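Local coordinates for protein type II restriction enzyme NlaIV (Neisseria lactamica, PDB 6QM2) that cleaves double-stranded DNA at the sequence 5'-GGNNCC-3', cutting in the middle of the site to leave blunt ends, at residues R84-N97 with Y119-M132. Residues are numbered along the deposited sequence; the frame is centred on the assembly and turned at random.
Sequences RSRELLEVKAFNRN and YMLDVDYLIFGYDM. With K (potassium ion), chain C.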
ATOM      1  N   ARG A  84      29.636  14.020   4.171  1.00115.24           N
ATOM      2  CA  ARG A  84      28.646  13.029   3.734  1.00114.40           C
ATOM      3  C   ARG A  84      29.213  11.600   3.616  1.00108.82           C
ATOM      4  O   ARG A  84      28.576  10.728   3.020  1.00109.58           O
ATOM      5  CB  ARG A  84      27.986  13.479   2.414  1.00121.19           C
ATOM      6  CG  ARG A  84      26.808  14.437   2.601  1.00126.92           C
ATOM      7  CD  ARG A  84      25.697  14.232   1.567  1.00134.13           C
ATOM      8  NE  ARG A  84      25.825  15.129   0.424  1.00137.21           N
ATOM      9  CZ  ARG A  84      25.517  16.430   0.431  1.00150.49           C
ATOM     10  NH1 ARG A  84      25.058  17.028   1.534  1.00149.75           N
ATOM     11  NH2 ARG A  84      25.682  17.151  -0.678  1.00153.66           N
ATOM     12  N   SER A  85      30.408  11.367   4.161  1.00103.43           N
ATOM     13  CA  SER A  85      30.950  10.021   4.315  1.00 99.92           C
ATOM     14  C   SER A  85      30.924   9.528   5.764  1.00 95.05           C
ATOM     15  O   SER A  85      31.261   8.373   6.015  1.00 96.40           O
ATOM     16  CB  SER A  85      32.380   9.959   3.767  1.00101.27           C
ATOM     17  OG  SER A  85      33.243  10.836   4.465  1.00107.06           O
ATOM     18  N   ARG A  86      30.532  10.387   6.705  1.00 92.42           N
ATOM     19  CA  ARG A  86      30.473  10.029   8.125  1.00 97.35           C
ATOM     20  C   ARG A  86      29.136  10.464   8.705  1.00 97.17           C
ATOM     21  O   ARG A  86      28.432  11.283   8.113  1.00 93.23           O
ATOM     22  CB  ARG A  86      31.611  10.700   8.910  1.00 99.92           C
ATOM     23  CG  ARG A  86      33.023  10.406   8.408  1.00101.39           C
ATOM     24  CD  ARG A  86      33.411   8.959   8.656  1.00103.09           C
ATOM     25  NE  ARG A  86      34.802   8.644   8.313  1.00101.30           N
ATOM     26  CZ  ARG A  86      35.286   8.490   7.075  1.00100.19           C
ATOM     27  NH1 ARG A  86      34.516   8.655   5.998  1.00 98.47           N
ATOM     28  NH2 ARG A  86      36.571   8.180   6.907  1.00 98.80           N
ATOM     29  N   GLU A  87      28.802   9.908   9.870  1.00103.36           N
ATOM     30  CA  GLU A  87      27.561  10.224  10.588  1.00106.78           C
ATOM     31  C   GLU A  87      26.320   9.940   9.720  1.00104.90           C
ATOM     32  O   GLU A  87      25.440  10.793   9.560  1.00103.75           O
ATOM     33  CB  GLU A  87      27.581  11.678  11.106  1.00113.95           C
ATOM     34  CG  GLU A  87      28.890  12.131  11.760  1.00119.75           C
ATOM     35  CD  GLU A  87      29.360  11.229  12.893  1.00123.72           C
ATOM     36  OE1 GLU A  87      28.512  10.758  13.676  1.00123.18           O
ATOM     37  OE2 GLU A  87      30.585  10.997  13.010  1.00130.18           O
ATOM     38  N   LEU A  88      26.273   8.725   9.169  1.00103.30           N
ATOM     39  CA  LEU A  88      25.224   8.294   8.233  1.00 99.98           C
ATOM     40  C   LEU A  88      24.173   7.442   8.950  1.00102.23           C
ATOM     41  O   LEU A  88      24.525   6.517   9.686  1.00104.60           O
ATOM     42  CB  LEU A  88      25.844   7.493   7.088  1.00 96.27           C
ATOM     43  CG  LEU A  88      27.029   8.139   6.365  1.00 95.34           C
ATOM     44  CD1 LEU A  88      27.561   7.232   5.267  1.00 96.95           C
ATOM     45  CD2 LEU A  88      26.633   9.486   5.792  1.00 95.66           C
ATOM     46  N   LEU A  89      22.894   7.746   8.714  1.00101.63           N
ATOM     47  CA  LEU A  89      21.781   7.106   9.423  1.00100.06           C
ATOM     48  C   LEU A  89      20.793   6.445   8.456  1.00 99.71           C
ATOM     49  O   LEU A  89      20.299   7.091   7.529  1.00 97.41           O
ATOM     50  CB  LEU A  89      21.050   8.147  10.270  1.00 99.79           C
ATOM     51  CG  LEU A  89      19.906   7.662  11.170  1.00101.38           C
ATOM     52  CD1 LEU A  89      20.390   6.625  12.173  1.00100.41           C
ATOM     53  CD2 LEU A  89      19.259   8.843  11.878  1.00101.98           C
ATOM     54  N   GLU A  90      20.519   5.158   8.683  1.00 99.83           N
ATOM     55  CA  GLU A  90      19.463   4.415   7.984  1.00101.03           C
ATOM     56  C   GLU A  90      18.357   4.117   9.001  1.00100.35           C
ATOM     57  O   GLU A  90      18.638   3.611  10.089  1.00 96.38           O
ATOM     58  CB  GLU A  90      20.024   3.105   7.407  1.00102.89           C
ATOM     59  CG  GLU A  90      19.032   2.250   6.609  1.00103.50           C
ATOM     60  CD  GLU A  90      18.788   2.718   5.182  1.00104.64           C
ATOM     61  OE1 GLU A  90      19.349   3.749   4.764  1.00104.55           O
ATOM     62  OE2 GLU A  90      18.021   2.035   4.462  1.00105.44           O
ATOM     63  N   VAL A  91      17.112   4.438   8.645  1.00102.61           N
ATOM     64  CA  VAL A  91      15.951   4.110   9.476  1.00105.53           C
ATOM     65  C   VAL A  91      15.261   2.870   8.922  1.00105.39           C
ATOM     66  O   VAL A  91      14.989   2.792   7.721  1.00100.90           O
ATOM     67  CB  VAL A  91      14.928   5.259   9.531  1.00108.92           C
ATOM     68  CG1 VAL A  91      13.745   4.889  10.429  1.00110.61           C
ATOM     69  CG2 VAL A  91      15.596   6.534  10.021  1.00110.94           C
ATOM     70  N   LYS A  92      14.981   1.918   9.815  1.00106.91           N
ATOM     71  CA  LYS A  92      14.277   0.679   9.484  1.00108.24           C
ATOM     72  C   LYS A  92      13.134   0.445  10.463  1.00111.49           C
ATOM     73  O   LYS A  92      13.222   0.808  11.639  1.00107.34           O
ATOM     74  CB  LYS A  92      15.240  -0.513   9.528  1.00107.89           C
ATOM     75  CG  LYS A  92      16.315  -0.501   8.453  1.00107.62           C
ATOM     76  CD  LYS A  92      15.693  -0.491   7.071  1.00108.60           C
ATOM     77  CE  LYS A  92      16.669  -0.882   5.984  1.00110.65           C
ATOM     78  NZ  LYS A  92      15.910  -1.074   4.723  1.00115.97           N
ATOM     79  N   ALA A  93      12.061  -0.161   9.963  1.00116.13           N
ATOM     80  CA  ALA A  93      10.894  -0.474  10.779  1.00113.65           C
ATOM     81  C   ALA A  93      10.324  -1.830  10.392  1.00115.02           C
ATOM     82  O   ALA A  93      10.273  -2.180   9.207  1.00116.92           O
ATOM     83  CB  ALA A  93       9.841   0.609  10.630  1.00111.97           C
ATOM     84  N   PHE A  94       9.914  -2.592  11.403  1.00113.80           N
ATOM     85  CA  PHE A  94       9.236  -3.867  11.198  1.00114.73           C
ATOM     86  C   PHE A  94       8.233  -4.123  12.318  1.00118.98           C
ATOM     87  O   PHE A  94       8.423  -3.666  13.449  1.00118.12           O
ATOM     88  CB  PHE A  94      10.250  -5.017  11.100  1.00111.66           C
ATOM     89  CG  PHE A  94      10.935  -5.353  12.401  1.00107.60           C
ATOM     90  CD1 PHE A  94      11.946  -4.543  12.899  1.00108.80           C
ATOM     91  CD2 PHE A  94      10.579  -6.488  13.122  1.00107.42           C
ATOM     92  CE1 PHE A  94      12.586  -4.853  14.093  1.00108.54           C
ATOM     93  CE2 PHE A  94      11.213  -6.804  14.316  1.00108.69           C
ATOM     94  CZ  PHE A  94      12.219  -5.985  14.803  1.00108.18           C
ATOM     95  N   ASN A  95       7.161  -4.842  11.986  1.00123.34           N
ATOM     96  CA  ASN A  95       6.170  -5.246  12.972  1.00123.33           C
ATOM     97  C   ASN A  95       6.828  -6.239  13.928  1.00118.99           C
ATOM     98  O   ASN A  95       7.300  -7.291  13.497  1.00119.59           O
ATOM     99  CB  ASN A  95       4.953  -5.879  12.290  1.00128.66           C
ATOM    100  CG  ASN A  95       3.864  -6.253  13.277  1.00135.24           C
ATOM    101  OD1 ASN A  95       3.774  -7.401  13.703  1.00143.55           O
ATOM    102  ND2 ASN A  95       3.048  -5.277  13.665  1.00133.56           N
ATOM    103  N   ARG A  96       6.856  -5.891  15.214  1.00115.10           N
ATOM    104  CA  ARG A  96       7.591  -6.655  16.231  1.00118.13           C
ATOM    105  C   ARG A  96       7.053  -8.079  16.454  1.00123.75           C
ATOM    106  O   ARG A  96       7.804  -8.945  16.901  1.00120.66           O
ATOM    107  CB  ARG A  96       7.618  -5.867  17.553  1.00118.07           C
ATOM    108  CG  ARG A  96       8.403  -6.481  18.713  1.00116.63           C
ATOM    109  CD  ARG A  96       9.903  -6.511  18.476  1.00114.11           C
ATOM    110  NE  ARG A  96      10.586  -7.402  19.416  1.00112.35           N
ATOM    111  CZ  ARG A  96      10.625  -8.735  19.329  1.00115.84           C
ATOM    112  NH1 ARG A  96      10.012  -9.388  18.342  1.00120.63           N
ATOM    113  NH2 ARG A  96      11.284  -9.433  20.249  1.00117.77           N
ATOM    114  N   ASN A  97       5.779  -8.326  16.134  1.00134.31           N
ATOM    115  CA  ASN A  97       5.169  -9.657  16.333  1.00140.35           C
ATOM    116  C   ASN A  97       5.793 -10.742  15.445  1.00140.30           C
ATOM    117  O   ASN A  97       5.882 -11.899  15.863  1.00141.76           O
ATOM    118  CB  ASN A  97       3.648  -9.625  16.109  1.00144.05           C
ATOM    119  CG  ASN A  97       2.949  -8.566  16.946  1.00148.65           C
ATOM    120  OD1 ASN A  97       2.161  -7.773  16.428  1.00154.45           O
ATOM    121  ND2 ASN A  97       3.244  -8.537  18.241  1.00150.49           N
ATOM    122  N   TYR A 119      33.111   3.465   3.670  1.00 89.86           N
ATOM    123  CA  TYR A 119      32.434   4.155   4.774  1.00 93.04           C
ATOM    124  C   TYR A 119      30.931   3.843   4.941  1.00 96.73           C
ATOM    125  O   TYR A 119      30.363   4.116   6.008  1.00 95.81           O
ATOM    126  CB  TYR A 119      32.657   5.674   4.693  1.00 92.50           C
ATOM    127  CG  TYR A 119      32.261   6.329   3.381  1.00 89.94           C
ATOM    128  CD1 TYR A 119      30.957   6.755   3.154  1.00 90.52           C
ATOM    129  CD2 TYR A 119      33.205   6.546   2.373  1.00 89.20           C
ATOM    130  CE1 TYR A 119      30.599   7.362   1.953  1.00 91.00           C
ATOM    131  CE2 TYR A 119      32.854   7.148   1.172  1.00 89.01           C
ATOM    132  CZ  TYR A 119      31.553   7.558   0.970  1.00 88.99           C
ATOM    133  OH  TYR A 119      31.207   8.160  -0.212  1.00 91.43           O
ATOM    134  N   MET A 120      30.295   3.281   3.909  1.00 96.40           N
ATOM    135  CA  MET A 120      28.925   2.762   4.034  1.00 97.15           C
ATOM    136  C   MET A 120      28.783   1.627   5.056  1.00 95.64           C
ATOM    137  O   MET A 120      27.717   1.460   5.644  1.00100.08           O
ATOM    138  CB  MET A 120      28.388   2.301   2.673  1.00 97.40           C
ATOM    139  CG  MET A 120      28.134   3.427   1.684  1.00100.27           C
ATOM    140  SD  MET A 120      26.974   4.661   2.312  1.00106.45           S
ATOM    141  CE  MET A 120      26.947   5.830   0.953  1.00108.14           C
ATOM    142  N   LEU A 121      29.852   0.872   5.288  1.00 92.16           N
ATOM    143  CA  LEU A 121      29.842  -0.187   6.305  1.00 92.07           C
ATOM    144  C   LEU A 121      29.710   0.328   7.744  1.00 91.04           C
ATOM    145  O   LEU A 121      29.386  -0.453   8.643  1.00 89.80           O
ATOM    146  CB  LEU A 121      31.101  -1.049   6.197  1.00 91.13           C
ATOM    147  CG  LEU A 121      31.268  -1.827   4.890  1.00 93.98           C
ATOM    148  CD1 LEU A 121      32.705  -2.280   4.683  1.00 95.22           C
ATOM    149  CD2 LEU A 121      30.321  -3.014   4.850  1.00 95.70           C
ATOM    150  N   ASP A 122      29.977   1.618   7.963  1.00 95.00           N
ATOM    151  CA  ASP A 122      29.837   2.240   9.281  1.00 99.77           C
ATOM    152  C   ASP A 122      28.526   3.022   9.419  1.00 99.69           C
ATOM    153  O   ASP A 122      28.389   3.812  10.353  1.00104.61           O
ATOM    154  CB  ASP A 122      31.036   3.166   9.557  1.00105.39           C
ATOM    155  CG  ASP A 122      31.373   3.277  11.044  1.00110.30           C
ATOM    156  OD1 ASP A 122      31.718   2.242  11.650  1.00115.38           O
ATOM    157  OD2 ASP A 122      31.308   4.396  11.605  1.00112.70           O
ATOM    158  N   VAL A 123      27.566   2.803   8.512  1.00 97.65           N
ATOM    159  CA  VAL A 123      26.229   3.404   8.641  1.00 94.77           C
ATOM    160  C   VAL A 123      25.544   2.845   9.886  1.00 96.25           C
ATOM    161  O   VAL A 123      25.641   1.646  10.168  1.00 97.56           O
ATOM    162  CB  VAL A 123      25.338   3.134   7.405  1.00 93.46           C
ATOM    163  CG1 VAL A 123      23.894   3.571   7.652  1.00 94.62           C
ATOM    164  CG2 VAL A 123      25.891   3.838   6.170  1.00 95.41           C
ATOM    165  N   ASP A 124      24.868   3.722  10.626  1.00 99.22           N
ATOM    166  CA  ASP A 124      24.094   3.317  11.800  1.00104.82           C
ATOM    167  C   ASP A 124      22.644   3.058  11.396  1.00101.84           C
ATOM    168  O   ASP A 124      22.040   3.860  10.674  1.00 95.91           O
ATOM    169  CB  ASP A 124      24.166   4.383  12.901  1.00108.47           C
ATOM    170  CG  ASP A 124      25.530   4.441  13.574  1.00110.48           C
ATOM    171  OD1 ASP A 124      26.016   3.392  14.043  1.00111.38           O
ATOM    172  OD2 ASP A 124      26.116   5.540  13.646  1.00116.42           O
ATOM    173  N   TYR A 125      22.105   1.929  11.860  1.00101.11           N
ATOM    174  CA  TYR A 125      20.728   1.530  11.578  1.00100.76           C
ATOM    175  C   TYR A 125      19.870   1.767  12.813  1.00 98.20           C
ATOM    176  O   TYR A 125      20.002   1.044  13.802  1.00 96.29           O
ATOM    177  CB  TYR A 125      20.663   0.057  11.162  1.00 99.32           C
ATOM    178  CG  TYR A 125      21.228  -0.203   9.788  1.00 97.44           C
ATOM    179  CD1 TYR A 125      22.604  -0.225   9.571  1.00 96.71           C
ATOM    180  CD2 TYR A 125      20.391  -0.423   8.698  1.00 98.75           C
ATOM    181  CE1 TYR A 125      23.129  -0.460   8.309  1.00 96.31           C
ATOM    182  CE2 TYR A 125      20.907  -0.665   7.433  1.00100.39           C
ATOM    183  CZ  TYR A 125      22.274  -0.679   7.242  1.00 97.67           C
ATOM    184  OH  TYR A 125      22.778  -0.915   5.985  1.00101.92           O
ATOM    185  N   LEU A 126      19.021   2.794  12.759  1.00 96.70           N
ATOM    186  CA  LEU A 126      18.034   3.052  13.806  1.00 96.83           C
ATOM    187  C   LEU A 126      16.800   2.228  13.467  1.00 96.47           C
ATOM    188  O   LEU A 126      16.083   2.550  12.517  1.00 95.25           O
ATOM    189  CB  LEU A 126      17.692   4.544  13.885  1.00 99.36           C
ATOM    190  CG  LEU A 126      16.713   4.989  14.982  1.00100.60           C
ATOM    191  CD1 LEU A 126      17.305   4.772  16.366  1.00 99.70           C
ATOM    192  CD2 LEU A 126      16.325   6.447  14.784  1.00100.06           C
ATOM    193  N   ILE A 127      16.560   1.170  14.240  1.00 96.89           N
ATOM    194  CA  ILE A 127      15.521   0.185  13.923  1.00100.07           C
ATOM    195  C   ILE A 127      14.348   0.266  14.907  1.00100.33           C
ATOM    196  O   ILE A 127      14.524   0.021  16.097  1.00 99.22           O
ATOM    197  CB  ILE A 127      16.089  -1.252  13.917  1.00 99.12           C
ATOM    198  CG1 ILE A 127      17.364  -1.328  13.062  1.00 95.90           C
ATOM    199  CG2 ILE A 127      15.045  -2.228  13.385  1.00100.14           C
ATOM    200  CD1 ILE A 127      18.092  -2.654  13.144  1.00 95.42           C
ATOM    201  N   PHE A 128      13.159   0.582  14.393  1.00104.19           N
ATOM    202  CA  PHE A 128      11.925   0.621  15.191  1.00108.47           C
ATOM    203  C   PHE A 128      11.170  -0.709  15.104  1.00109.51           C
ATOM    204  O   PHE A 128      10.668  -1.067  14.036  1.00107.24           O
ATOM    205  CB  PHE A 128      10.991   1.730  14.692  1.00109.52           C
ATOM    206  CG  PHE A 128      11.526   3.119  14.883  1.00108.54           C
ATOM    207  CD1 PHE A 128      12.454   3.651  13.993  1.00109.52           C
ATOM    208  CD2 PHE A 128      11.074   3.912  15.931  1.00107.97           C
ATOM    209  CE1 PHE A 128      12.937   4.939  14.161  1.00110.39           C
ATOM    210  CE2 PHE A 128      11.553   5.200  16.103  1.00109.62           C
ATOM    211  CZ  PHE A 128      12.485   5.715  15.216  1.00109.62           C
ATOM    212  N   GLY A 129      11.090  -1.431  16.220  1.00109.51           N
ATOM    213  CA  GLY A 129      10.208  -2.597  16.337  1.00110.37           C
ATOM    214  C   GLY A 129       8.827  -2.147  16.785  1.00112.95           C
ATOM    215  O   GLY A 129       8.585  -2.006  17.983  1.00120.10           O
ATOM    216  N   TYR A 130       7.927  -1.919  15.827  1.00113.92           N
ATOM    217  CA  TYR A 130       6.601  -1.347  16.114  1.00115.54           C
ATOM    218  C   TYR A 130       5.507  -2.401  16.286  1.00122.43           C
ATOM    219  O   TYR A 130       5.707  -3.579  15.982  1.00124.81           O
ATOM    220  CB  TYR A 130       6.199  -0.327  15.038  1.00116.01           C
ATOM    221  CG  TYR A 130       5.839  -0.899  13.679  1.00116.93           C
ATOM    222  CD1 TYR A 130       4.547  -1.347  13.408  1.00118.83           C
ATOM    223  CD2 TYR A 130       6.780  -0.957  12.653  1.00119.86           C
ATOM    224  CE1 TYR A 130       4.210  -1.860  12.163  1.00120.79           C
ATOM    225  CE2 TYR A 130       6.451  -1.465  11.404  1.00122.66           C
ATOM    226  CZ  TYR A 130       5.165  -1.916  11.165  1.00123.35           C
ATOM    227  OH  TYR A 130       4.831  -2.419   9.930  1.00128.17           O
ATOM    228  N   ASP A 131       4.353  -1.949  16.778  1.00129.73           N
ATOM    229  CA  ASP A 131       3.162  -2.791  16.965  1.00135.05           C
ATOM    230  C   ASP A 131       1.902  -1.940  16.821  1.00133.48           C
ATOM    231  O   ASP A 131       1.856  -0.823  17.337  1.00130.70           O
ATOM    232  CB  ASP A 131       3.192  -3.450  18.352  1.00139.94           C
ATOM    233  CG  ASP A 131       2.062  -4.456  18.559  1.00142.34           C
ATOM    234  OD1 ASP A 131       0.899  -4.034  18.743  1.00136.32           O
ATOM    235  OD2 ASP A 131       2.346  -5.673  18.563  1.00147.58           O
ATOM    236  N   MET A 132       0.892  -2.470  16.126  1.00135.21           N
ATOM    237  CA  MET A 132      -0.427  -1.830  16.039  1.00136.71           C
ATOM    238  C   MET A 132      -1.512  -2.806  16.499  1.00141.88           C
ATOM    239  O   MET A 132      -1.640  -3.902  15.947  1.00143.35           O
ATOM    240  CB  MET A 132      -0.719  -1.343  14.616  1.00131.30           C
ATOM    241  CG  MET A 132      -1.903  -0.385  14.542  1.00132.61           C
ATOM    242  SD  MET A 132      -2.103   0.485  12.971  1.00136.73           S
ATOM    243  CE  MET A 132      -2.750  -0.823  11.935  1.00138.33           C
TER
HETATM  244  K     K C 302      17.913   0.295   1.648  1.00133.02           K
HETATM  245  O   HOH W   1      30.417   6.297   7.496  1.00 94.32           O
HETATM  246  O   HOH W   2      30.509   7.770  11.341  1.00 86.26           O
HETATM  247  O   HOH W   3      28.274   6.668   9.056  1.00 85.64           O
HETATM  248  O   HOH W   4      26.016   7.510  11.836  1.00 98.38           O
HETATM  249  O   HOH W   5      16.888  -2.164   0.016  1.00 94.14           O
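The carbonyl oxygen of L88 is gripped twice, by D124 N at 3.0 Å and by a water 2.8 Å from L88 O that also donates to D124 OD2, while D124 OD1 forms a salt bridge with K147. Strands 88-95 and 124-132 run parallel; E90, K92 and F94 each bond to the two residues flanking their partner, and the series closes with R96 N to Y130 O at 2.7 Å. L89, V91, L126 and F128 pack against helix 44-60 or strand 77-78, V91 CG1 lying 3.8 Å from F128 CE1. On the other face E90 CB sits over the Y125 ring, a CH-pi contact 4.1 Å from its centroid. With CG anti to the backbone N (chi1 -178°) and a bend at chi2, the E90 carboxylate extends beyond the ring, where OE2 meets a potassium ion at 3.3 Å, also bound by I104 O. P75-D76, just before strand 77-78, and E90-V91-K92 are consistent with the PD-(D/E)XK nuclease signature; D76 OD2 accepts V91 N. The parallel pairing, alternating its side chains, thus puts E90 and K92, whose amine bonds to D103 O, on one face, as expected of a probable metal-dependent nuclease centre.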